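Local coordinates for putative hydrolase (Chloroflexus aurantiacus J-10-fl, PDB 3CMN), which is of unconfirmed function but is probably a hydrolase, perhaps a zincin-like metallopeptidase, with a largely helical build, at residues Q294-R297 and T298-D301; D301-V304 and F305-G309; L131-L134 and A135-V138. All coordinates share one frame; numbering follows the deposited sequence.

Contact 1. Residues Q294-R297 and T298-D301; sequences QRQR and TMLD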
ATOM      1  N   GLN A 294       7.358  -9.155  -2.258  1.00 49.59           N
ATOM      2  CA  GLN A 294       6.027  -8.904  -1.714  1.00 49.05           C
ATOM      3  C   GLN A 294       6.014  -9.285  -0.228  1.00 48.28           C
ATOM      4  O   GLN A 294       5.410  -8.596   0.592  1.00 47.06           O
ATOM      5  CB  GLN A 294       4.985  -9.729  -2.471  1.00 49.78           C
ATOM      6  CG  GLN A 294       4.826  -9.350  -3.936  1.00 50.89           C
ATOM      7  CD  GLN A 294       3.944 -10.324  -4.705  1.00 53.45           C
ATOM      8  OE1 GLN A 294       4.240 -11.519  -4.792  1.00 54.71           O
ATOM      9  NE2 GLN A 294       2.859  -9.815  -5.271  1.00 54.61           N
ATOM     10  N   ARG A 295       6.682 -10.388   0.106  1.00 48.31           N
ATOM     11  CA  ARG A 295       6.780 -10.850   1.489  1.00 49.21           C
ATOM     12  C   ARG A 295       7.500  -9.758   2.266  1.00 48.03           C
ATOM     13  O   ARG A 295       7.172  -9.456   3.414  1.00 47.35           O
ATOM     14  CB  ARG A 295       7.617 -12.132   1.575  1.00 51.31           C
ATOM     15  CG  ARG A 295       7.141 -13.262   0.675  1.00 55.40           C
ATOM     16  CD  ARG A 295       8.213 -14.347   0.523  1.00 58.52           C
ATOM     17  NE  ARG A 295       7.801 -15.413  -0.393  1.00 60.64           N
ATOM     18  CZ  ARG A 295       6.718 -16.171  -0.220  1.00 62.56           C
ATOM     19  NH1 ARG A 295       5.927 -15.990   0.836  1.00 62.96           N
ATOM     20  NH2 ARG A 295       6.418 -17.111  -1.109  1.00 63.03           N
ATOM     21  N   GLN A 296       8.496  -9.174   1.614  1.00 46.43           N
ATOM     22  CA  GLN A 296       9.288  -8.111   2.209  1.00 46.68           C
ATOM     23  C   GLN A 296       8.468  -6.849   2.467  1.00 45.43           C
ATOM     24  O   GLN A 296       8.547  -6.279   3.553  1.00 44.70           O
ATOM     25  CB  GLN A 296      10.474  -7.782   1.304  1.00 48.36           C
ATOM     26  CG  GLN A 296      11.509  -8.889   1.234  1.00 51.41           C
ATOM     27  CD  GLN A 296      12.677  -8.545   0.339  1.00 52.24           C
ATOM     28  OE1 GLN A 296      12.570  -8.565  -0.890  1.00 55.12           O
ATOM     29  NE2 GLN A 296      13.799  -8.214   0.948  1.00 52.46           N
ATOM     30  N   ARG A 297       7.694  -6.420   1.464  1.00 43.59           N
ATOM     31  CA  ARG A 297       6.867  -5.219   1.577  1.00 42.09           C
ATOM     32  C   ARG A 297       5.892  -5.342   2.740  1.00 41.16           C
ATOM     33  O   ARG A 297       5.618  -4.376   3.453  1.00 40.03           O
ATOM     34  CB  ARG A 297       6.077  -4.989   0.290  1.00 43.43           C
ATOM     35  CG  ARG A 297       5.252  -3.703   0.287  1.00 45.80           C
ATOM     36  CD  ARG A 297       3.891  -3.901  -0.392  1.00 46.92           C
ATOM     37  NE  ARG A 297       3.018  -4.807   0.363  1.00 49.24           N
ATOM     38  CZ  ARG A 297       2.322  -4.468   1.450  1.00 49.03           C
ATOM     39  NH1 ARG A 297       2.373  -3.229   1.930  1.00 49.30           N
ATOM     40  NH2 ARG A 297       1.588  -5.381   2.076  1.00 47.69           N
ATOM     41  N   THR A 298       5.368  -6.546   2.921  1.00 39.64           N
ATOM     42  CA  THR A 298       4.422  -6.823   3.986  1.00 38.63           C
ATOM     43  C   THR A 298       5.073  -6.672   5.353  1.00 37.88           C
ATOM     44  O   THR A 298       4.490  -6.104   6.273  1.00 36.35           O
ATOM     45  CB  THR A 298       3.863  -8.247   3.830  1.00 39.09           C
ATOM     46  OG1 THR A 298       2.988  -8.273   2.698  1.00 41.96           O
ATOM     47  CG2 THR A 298       3.108  -8.681   5.074  1.00 39.67           C
ATOM     48  N   MET A 299       6.293  -7.174   5.481  1.00 38.15           N
ATOM     49  CA  MET A 299       7.003  -7.093   6.747  1.00 39.77           C
ATOM     50  C   MET A 299       7.321  -5.649   7.108  1.00 38.24           C
ATOM     51  O   MET A 299       7.167  -5.243   8.259  1.00 39.38           O
ATOM     52  CB  MET A 299       8.288  -7.922   6.685  1.00 41.96           C
ATOM     53  CG  MET A 299       8.032  -9.397   6.434  1.00 48.14           C
ATOM     54  SD  MET A 299       9.533 -10.402   6.392  1.00 55.20           S
ATOM     55  CE  MET A 299      10.319  -9.786   4.895  1.00 51.57           C
ATOM     56  N   LEU A 300       7.756  -4.873   6.124  1.00 36.60           N
ATOM     57  CA  LEU A 300       8.090  -3.478   6.370  1.00 36.74           C
ATOM     58  C   LEU A 300       6.835  -2.640   6.625  1.00 35.95           C
ATOM     59  O   LEU A 300       6.871  -1.673   7.387  1.00 35.55           O
ATOM     60  CB  LEU A 300       8.883  -2.908   5.188  1.00 37.73           C
ATOM     61  CG  LEU A 300      10.238  -3.563   4.857  1.00 38.29           C
ATOM     62  CD1 LEU A 300      10.749  -3.000   3.538  1.00 37.97           C
ATOM     63  CD2 LEU A 300      11.262  -3.319   5.976  1.00 36.80           C
ATOM     64  N   ASP A 301       5.726  -3.002   5.989  1.00 35.77           N
ATOM     65  CA  ASP A 301       4.478  -2.275   6.204  1.00 35.27           C
ATOM     66  C   ASP A 301       4.036  -2.514   7.650  1.00 34.36           C
ATOM     67  O   ASP A 301       3.528  -1.627   8.328  1.00 32.90           O
ATOM     68  CB  ASP A 301       3.404  -2.750   5.229  1.00 34.34           C
ATOM     69  CG  ASP A 301       2.186  -1.853   5.226  1.00 34.69           C
ATOM     70  OD1 ASP A 301       2.315  -0.651   5.557  1.00 33.74           O
ATOM     71  OD2 ASP A 301       1.096  -2.346   4.876  1.00 35.62           O
TER
HETATM   72  O   HOH W   1       2.825  -7.545  -0.082  1.00 45.18           O

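Contact 2. Residues D301-V304 and F305-G309; sequences DQMV and FRLTG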
ATOM      1  N   ASP A 301       5.726  -3.002   5.989  1.00 35.77           N
ATOM      2  CA  ASP A 301       4.478  -2.275   6.204  1.00 35.27           C
ATOM      3  C   ASP A 301       4.036  -2.514   7.650  1.00 34.36           C
ATOM      4  O   ASP A 301       3.528  -1.627   8.328  1.00 32.90           O
ATOM      5  CB  ASP A 301       3.404  -2.750   5.229  1.00 34.34           C
ATOM      6  CG  ASP A 301       2.186  -1.853   5.226  1.00 34.69           C
ATOM      7  OD1 ASP A 301       2.315  -0.651   5.557  1.00 33.74           O
ATOM      8  OD2 ASP A 301       1.096  -2.346   4.876  1.00 35.62           O
ATOM      9  N   GLN A 302       4.253  -3.730   8.116  1.00 34.23           N
ATOM     10  CA  GLN A 302       3.911  -4.089   9.475  1.00 36.73           C
ATOM     11  C   GLN A 302       4.830  -3.350  10.457  1.00 37.88           C
ATOM     12  O   GLN A 302       4.377  -2.822  11.482  1.00 37.88           O
ATOM     13  CB  GLN A 302       4.077  -5.585   9.642  1.00 38.35           C
ATOM     14  CG  GLN A 302       3.721  -6.074  11.008  1.00 41.62           C
ATOM     15  CD  GLN A 302       3.911  -7.557  11.114  1.00 42.45           C
ATOM     16  OE1 GLN A 302       4.622  -8.036  11.990  1.00 44.41           O
ATOM     17  NE2 GLN A 302       3.285  -8.300  10.211  1.00 42.94           N
ATOM     18  N   MET A 303       6.124  -3.334  10.126  1.00 37.61           N
ATOM     19  CA  MET A 303       7.153  -2.663  10.916  1.00 37.32           C
ATOM     20  C   MET A 303       6.743  -1.222  11.199  1.00 37.70           C
ATOM     21  O   MET A 303       6.909  -0.733  12.320  1.00 39.12           O
ATOM     22  CB  MET A 303       8.494  -2.686  10.156  1.00 37.31           C
ATOM     23  CG  MET A 303       9.691  -1.973  10.828  1.00 35.12           C
ATOM     24  SD  MET A 303       9.724  -0.148  10.839  1.00 33.22           S
ATOM     25  CE  MET A 303      10.199   0.219   9.167  1.00 35.36           C
ATOM     26  N   VAL A 304       6.212  -0.544  10.184  1.00 37.26           N
ATOM     27  CA  VAL A 304       5.786   0.842  10.346  1.00 38.63           C
ATOM     28  C   VAL A 304       4.631   0.958  11.344  1.00 38.76           C
ATOM     29  O   VAL A 304       4.539   1.940  12.072  1.00 38.38           O
ATOM     30  CB  VAL A 304       5.358   1.473   8.995  1.00 38.87           C
ATOM     31  CG1 VAL A 304       5.138   2.961   9.167  1.00 37.69           C
ATOM     32  CG2 VAL A 304       6.416   1.229   7.942  1.00 39.09           C
ATOM     33  N   PHE A 305       3.744  -0.035  11.377  1.00 39.69           N
ATOM     34  CA  PHE A 305       2.633   0.002  12.327  1.00 40.67           C
ATOM     35  C   PHE A 305       3.157  -0.102  13.758  1.00 40.83           C
ATOM     36  O   PHE A 305       2.804   0.704  14.618  1.00 41.23           O
ATOM     37  CB  PHE A 305       1.632  -1.137  12.073  1.00 39.84           C
ATOM     38  CG  PHE A 305       0.666  -0.868  10.945  1.00 41.22           C
ATOM     39  CD1 PHE A 305       0.977  -1.225   9.636  1.00 42.54           C
ATOM     40  CD2 PHE A 305      -0.562  -0.251  11.193  1.00 42.16           C
ATOM     41  CE1 PHE A 305       0.080  -0.972   8.589  1.00 43.56           C
ATOM     42  CE2 PHE A 305      -1.463   0.005  10.154  1.00 41.91           C
ATOM     43  CZ  PHE A 305      -1.140  -0.356   8.853  1.00 42.82           C
ATOM     44  N   ARG A 306       4.007  -1.093  14.004  1.00 41.86           N
ATOM     45  CA  ARG A 306       4.572  -1.326  15.332  1.00 42.47           C
ATOM     46  C   ARG A 306       5.435  -0.177  15.825  1.00 43.22           C
ATOM     47  O   ARG A 306       5.461   0.122  17.014  1.00 43.99           O
ATOM     48  CB  ARG A 306       5.403  -2.594  15.317  1.00 43.13           C
ATOM     49  CG  ARG A 306       4.622  -3.821  14.919  1.00 45.36           C
ATOM     50  CD  ARG A 306       5.585  -4.861  14.436  1.00 47.29           C
ATOM     51  NE  ARG A 306       4.948  -6.138  14.164  1.00 51.08           N
ATOM     52  CZ  ARG A 306       4.323  -6.872  15.078  1.00 52.27           C
ATOM     53  NH1 ARG A 306       4.234  -6.455  16.334  1.00 51.97           N
ATOM     54  NH2 ARG A 306       3.813  -8.050  14.743  1.00 53.65           N
ATOM     55  N   LEU A 307       6.156   0.449  14.901  1.00 43.09           N
ATOM     56  CA  LEU A 307       7.015   1.578  15.217  1.00 41.14           C
ATOM     57  C   LEU A 307       6.171   2.714  15.801  1.00 41.80           C
ATOM     58  O   LEU A 307       6.545   3.340  16.798  1.00 39.93           O
ATOM     59  CB  LEU A 307       7.714   2.047  13.940  1.00 40.61           C
ATOM     60  CG  LEU A 307       8.659   3.247  14.029  1.00 41.91           C
ATOM     61  CD1 LEU A 307       9.779   2.968  15.031  1.00 39.64           C
ATOM     62  CD2 LEU A 307       9.223   3.534  12.650  1.00 40.43           C
ATOM     63  N   THR A 308       5.021   2.963  15.178  1.00 42.68           N
ATOM     64  CA  THR A 308       4.120   4.023  15.619  1.00 44.08           C
ATOM     65  C   THR A 308       3.176   3.631  16.755  1.00 45.39           C
ATOM     66  O   THR A 308       2.403   4.458  17.230  1.00 46.12           O
ATOM     67  CB  THR A 308       3.276   4.557  14.444  1.00 44.35           C
ATOM     68  OG1 THR A 308       2.627   3.465  13.782  1.00 44.62           O
ATOM     69  CG2 THR A 308       4.155   5.292  13.459  1.00 45.82           C
ATOM     70  N   GLY A 309       3.218   2.377  17.190  1.00 46.05           N
ATOM     71  CA  GLY A 309       2.355   1.990  18.293  1.00 47.52           C
ATOM     72  C   GLY A 309       1.214   1.030  18.028  1.00 48.94           C
ATOM     73  O   GLY A 309       0.324   0.892  18.875  1.00 50.15           O
TER

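Contact 3. Residues L131-L134 and A135-V138; sequences LGYL and AQRV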
ATOM      1  N   LEU A 131      13.651   4.976   8.540  1.00 29.34           N
ATOM      2  CA  LEU A 131      13.043   5.662   7.416  1.00 30.58           C
ATOM      3  C   LEU A 131      14.001   5.730   6.214  1.00 30.25           C
ATOM      4  O   LEU A 131      13.577   5.556   5.065  1.00 30.42           O
ATOM      5  CB  LEU A 131      12.622   7.065   7.845  1.00 30.72           C
ATOM      6  CG  LEU A 131      11.974   7.948   6.780  1.00 30.45           C
ATOM      7  CD1 LEU A 131      10.662   7.314   6.282  1.00 29.10           C
ATOM      8  CD2 LEU A 131      11.722   9.319   7.381  1.00 30.92           C
ATOM      9  N   GLY A 132      15.282   5.982   6.479  1.00 28.89           N
ATOM     10  CA  GLY A 132      16.260   6.042   5.407  1.00 26.27           C
ATOM     11  C   GLY A 132      16.352   4.674   4.762  1.00 28.80           C
ATOM     12  O   GLY A 132      16.566   4.537   3.552  1.00 28.21           O
ATOM     13  N   TYR A 133      16.179   3.645   5.581  1.00 27.67           N
ATOM     14  CA  TYR A 133      16.217   2.291   5.082  1.00 29.24           C
ATOM     15  C   TYR A 133      15.016   2.061   4.165  1.00 28.72           C
ATOM     16  O   TYR A 133      15.147   1.464   3.099  1.00 28.02           O
ATOM     17  CB  TYR A 133      16.172   1.296   6.236  1.00 31.88           C
ATOM     18  CG  TYR A 133      16.176  -0.127   5.759  1.00 32.25           C
ATOM     19  CD1 TYR A 133      17.329  -0.697   5.222  1.00 34.45           C
ATOM     20  CD2 TYR A 133      15.011  -0.888   5.783  1.00 32.61           C
ATOM     21  CE1 TYR A 133      17.320  -1.991   4.714  1.00 34.67           C
ATOM     22  CE2 TYR A 133      14.986  -2.179   5.276  1.00 33.79           C
ATOM     23  CZ  TYR A 133      16.146  -2.727   4.741  1.00 36.31           C
ATOM     24  OH  TYR A 133      16.134  -4.002   4.216  1.00 38.96           O
ATOM     25  N   LEU A 134      13.845   2.524   4.597  1.00 27.90           N
ATOM     26  CA  LEU A 134      12.623   2.391   3.812  1.00 27.10           C
ATOM     27  C   LEU A 134      12.792   3.082   2.463  1.00 27.51           C
ATOM     28  O   LEU A 134      12.320   2.580   1.450  1.00 25.89           O
ATOM     29  CB  LEU A 134      11.435   2.999   4.563  1.00 26.60           C
ATOM     30  CG  LEU A 134      10.866   2.174   5.723  1.00 27.89           C
ATOM     31  CD1 LEU A 134       9.777   2.973   6.418  1.00 27.23           C
ATOM     32  CD2 LEU A 134      10.315   0.826   5.213  1.00 27.82           C
ATOM     33  N   ALA A 135      13.495   4.214   2.459  1.00 27.27           N
ATOM     34  CA  ALA A 135      13.732   4.977   1.237  1.00 27.81           C
ATOM     35  C   ALA A 135      14.465   4.211   0.123  1.00 29.10           C
ATOM     36  O   ALA A 135      14.344   4.556  -1.055  1.00 30.63           O
ATOM     37  CB  ALA A 135      14.477   6.272   1.555  1.00 25.69           C
ATOM     38  N   GLN A 136      15.218   3.178   0.473  1.00 28.30           N
ATOM     39  CA  GLN A 136      15.921   2.421  -0.556  1.00 30.08           C
ATOM     40  C   GLN A 136      15.187   1.164  -0.955  1.00 30.88           C
ATOM     41  O   GLN A 136      15.695   0.349  -1.719  1.00 30.68           O
ATOM     42  CB  GLN A 136      17.329   2.047  -0.109  1.00 31.06           C
ATOM     43  CG  GLN A 136      17.555   1.983   1.362  1.00 32.53           C
ATOM     44  CD  GLN A 136      18.959   1.528   1.688  1.00 37.27           C
ATOM     45  OE1 GLN A 136      19.309   0.361   1.480  1.00 39.94           O
ATOM     46  NE2 GLN A 136      19.783   2.447   2.188  1.00 38.54           N
ATOM     47  N   ARG A 137      13.972   1.019  -0.448  1.00 32.09           N
ATOM     48  CA  ARG A 137      13.195  -0.157  -0.749  1.00 33.06           C
ATOM     49  C   ARG A 137      11.811   0.157  -1.304  1.00 33.18           C
ATOM     50  O   ARG A 137      11.265  -0.611  -2.094  1.00 33.84           O
ATOM     51  CB  ARG A 137      13.118  -1.017   0.508  1.00 35.47           C
ATOM     52  CG  ARG A 137      14.510  -1.365   1.046  1.00 41.52           C
ATOM     53  CD  ARG A 137      14.455  -2.635   1.834  1.00 46.11           C
ATOM     54  NE  ARG A 137      13.538  -3.557   1.172  1.00 52.53           N
ATOM     55  CZ  ARG A 137      13.113  -4.707   1.687  1.00 54.14           C
ATOM     56  NH1 ARG A 137      13.521  -5.108   2.894  1.00 54.12           N
ATOM     57  NH2 ARG A 137      12.257  -5.452   0.996  1.00 53.82           N
ATOM     58  N   VAL A 138      11.253   1.297  -0.918  1.00 32.52           N
ATOM     59  CA  VAL A 138       9.934   1.671  -1.399  1.00 31.68           C
ATOM     60  C   VAL A 138       9.975   1.881  -2.913  1.00 31.57           C
ATOM     61  O   VAL A 138      10.927   2.445  -3.473  1.00 30.11           O
ATOM     62  CB  VAL A 138       9.418   2.957  -0.706  1.00 32.73           C
ATOM     63  CG1 VAL A 138      10.210   4.175  -1.188  1.00 32.74           C
ATOM     64  CG2 VAL A 138       7.945   3.138  -0.985  1.00 34.16           C
TER

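Contact 1. Residues Q294-R297 and T298-D301
Arg297 reaches along its helix to Asp301, one turn on, and the two side chains run side by side in the same direction. NH1 of Arg297 lies 3.3 Å from OD2 of Asp301, a salt bridge whose hydrogen bond is straight (167°) but long and weak. The carboxylate oxygen comes in at the edge of the guanidinium, near its plane, although the two flat groups are turned 63° against each other. Arg297 gets there with CG anti to its backbone N (chi1 -176°) and a chain bent at chi2 and chi3, which folds the guanidinium back so that one face covers CA of Thr298. Each partner has a stronger hold outside the pair: NH1 of Arg297 on the carbonyl of Asp143, and OD2 of Asp301 on Ser145 OG.

The other edge of the guanidinium is tied down through a water. It accepts from Arg297 NE at 2.8 Å, donates to Gln294 O at 2.9 Å, and is hydrogen-bonded to Thr298 OG1. OG1 of Thr298 can share this water because it sits beside its own backbone N.

Met299 bends at chi3 and lays CE over the backbone of Gln296, 3.3 Å from Gln296 CA; its CG meets the carbonyl of Arg295. Backbone bonds from Thr298 N to Gln294 O through Asp301 N to Arg297 O stay i to i+4. The whole is an i, i+4 arginine-aspartate pair on an alpha-helix, here in helix 283-307 of a largely helical protein whose sequence places it among the zincin-like metallopeptidases.

Contact 2. Residues D301-V304 and F305-G309
Phe305 and Asp301 stand side by side on the helix, pointing the same way, with CE1 of the ring 3.8 Å from OD1 of Asp301 and the carboxylate and ring planes 64° apart; OD2 of that carboxylate is held by Ser145 OG. Leu146 also packs on this ring. Arg306 runs beside Gln302. Its chain is extended from CG to NE, and both NE and NH2 donate to the single oxygen OE1 of Gln302, each at 2.9 Å. OE1 lies in the guanidinium plane, but the amide is turned 58° from it: NH2 comes from above the amide carbonyl plane, while NE is tilted only slightly out of it. Leu307 lies alongside Met303, with Leu307 CD2 4.1 Å from Met303 SD. Leu307 N bonds to Met303 O. At Thr308, OG1 is placed between the backbone N and the carbonyl carbon (chi1 53°), which turns it back to the helix end, 3.0 Å from Val304 O and 2.9 Å from Phe305 O. Gly309 then takes a positive phi and closes a Schellman motif. Since NH1 of Arg306 also meets Asp311 in a salt bridge, the guanidinium is held from two directions, and its charge probably polarises the amide of Gln302.

Contact 3. Residues L131-L134 and A135-V138
The C-terminal end of helix 120-135 unwinds here into the loop that leads to helix 145-148, and Tyr133 and Arg137 meet across this exit. Arg137 NH1 donates to Tyr133 OH at 3.1 Å, with the oxygen tilted 17° from the guanidinium plane. The ring and guanidinium planes are almost perpendicular, 89° apart. Arg137 passes with CG over one face of the ring near its rim, and CD comes to 3.4 Å from Tyr133 CZ. Tyr133 holds CG anti to the backbone N (chi1 179°), which swings the ring toward the loop.

In the backbone, Ala135 N still bonds to Leu131 O at 2.9 Å, but Gln136 N then turns to Tyr133 O. Leu134 O takes two donors, Arg137 N at 3.0 Å from above its carbonyl plane and Val138 N at 2.9 Å almost in line with the C=O. A phenylalanine in place of Tyr133 would remove the hydroxyl and would probably leave Arg137 NH1 without this acceptor, its guanidinium freer to turn. The phenol oxygen, probably un-ionised, thus receives an N-H from a group likely to be cationic, while two loop amides satisfy the carbonyl of Leu134 at the helix end.

Overall arrangement
From the N terminus, contact 3 comes first, at the end of helix 120-135 and the start of the loop toward helix 145-148. Contacts 1 and 2 follow much later, in series along helix 283-307, overlapping at Asp301; contact 2 ends where that helix stops. Each joins two consecutive segments of the chain, so none closes a long loop and none nests within or crosses another. Contact 3 nevertheless packs against both: Arg137 against Gln296 and Leu300, Tyr133 against Leu300, and Leu134 against Leu300, Met303 and Val304. Helix 120-135 and its exit loop are thereby joined to helix 283-307. Arg297 and Val138 also lie near, without touching, an HExxH pattern consistent with a zincin metal site.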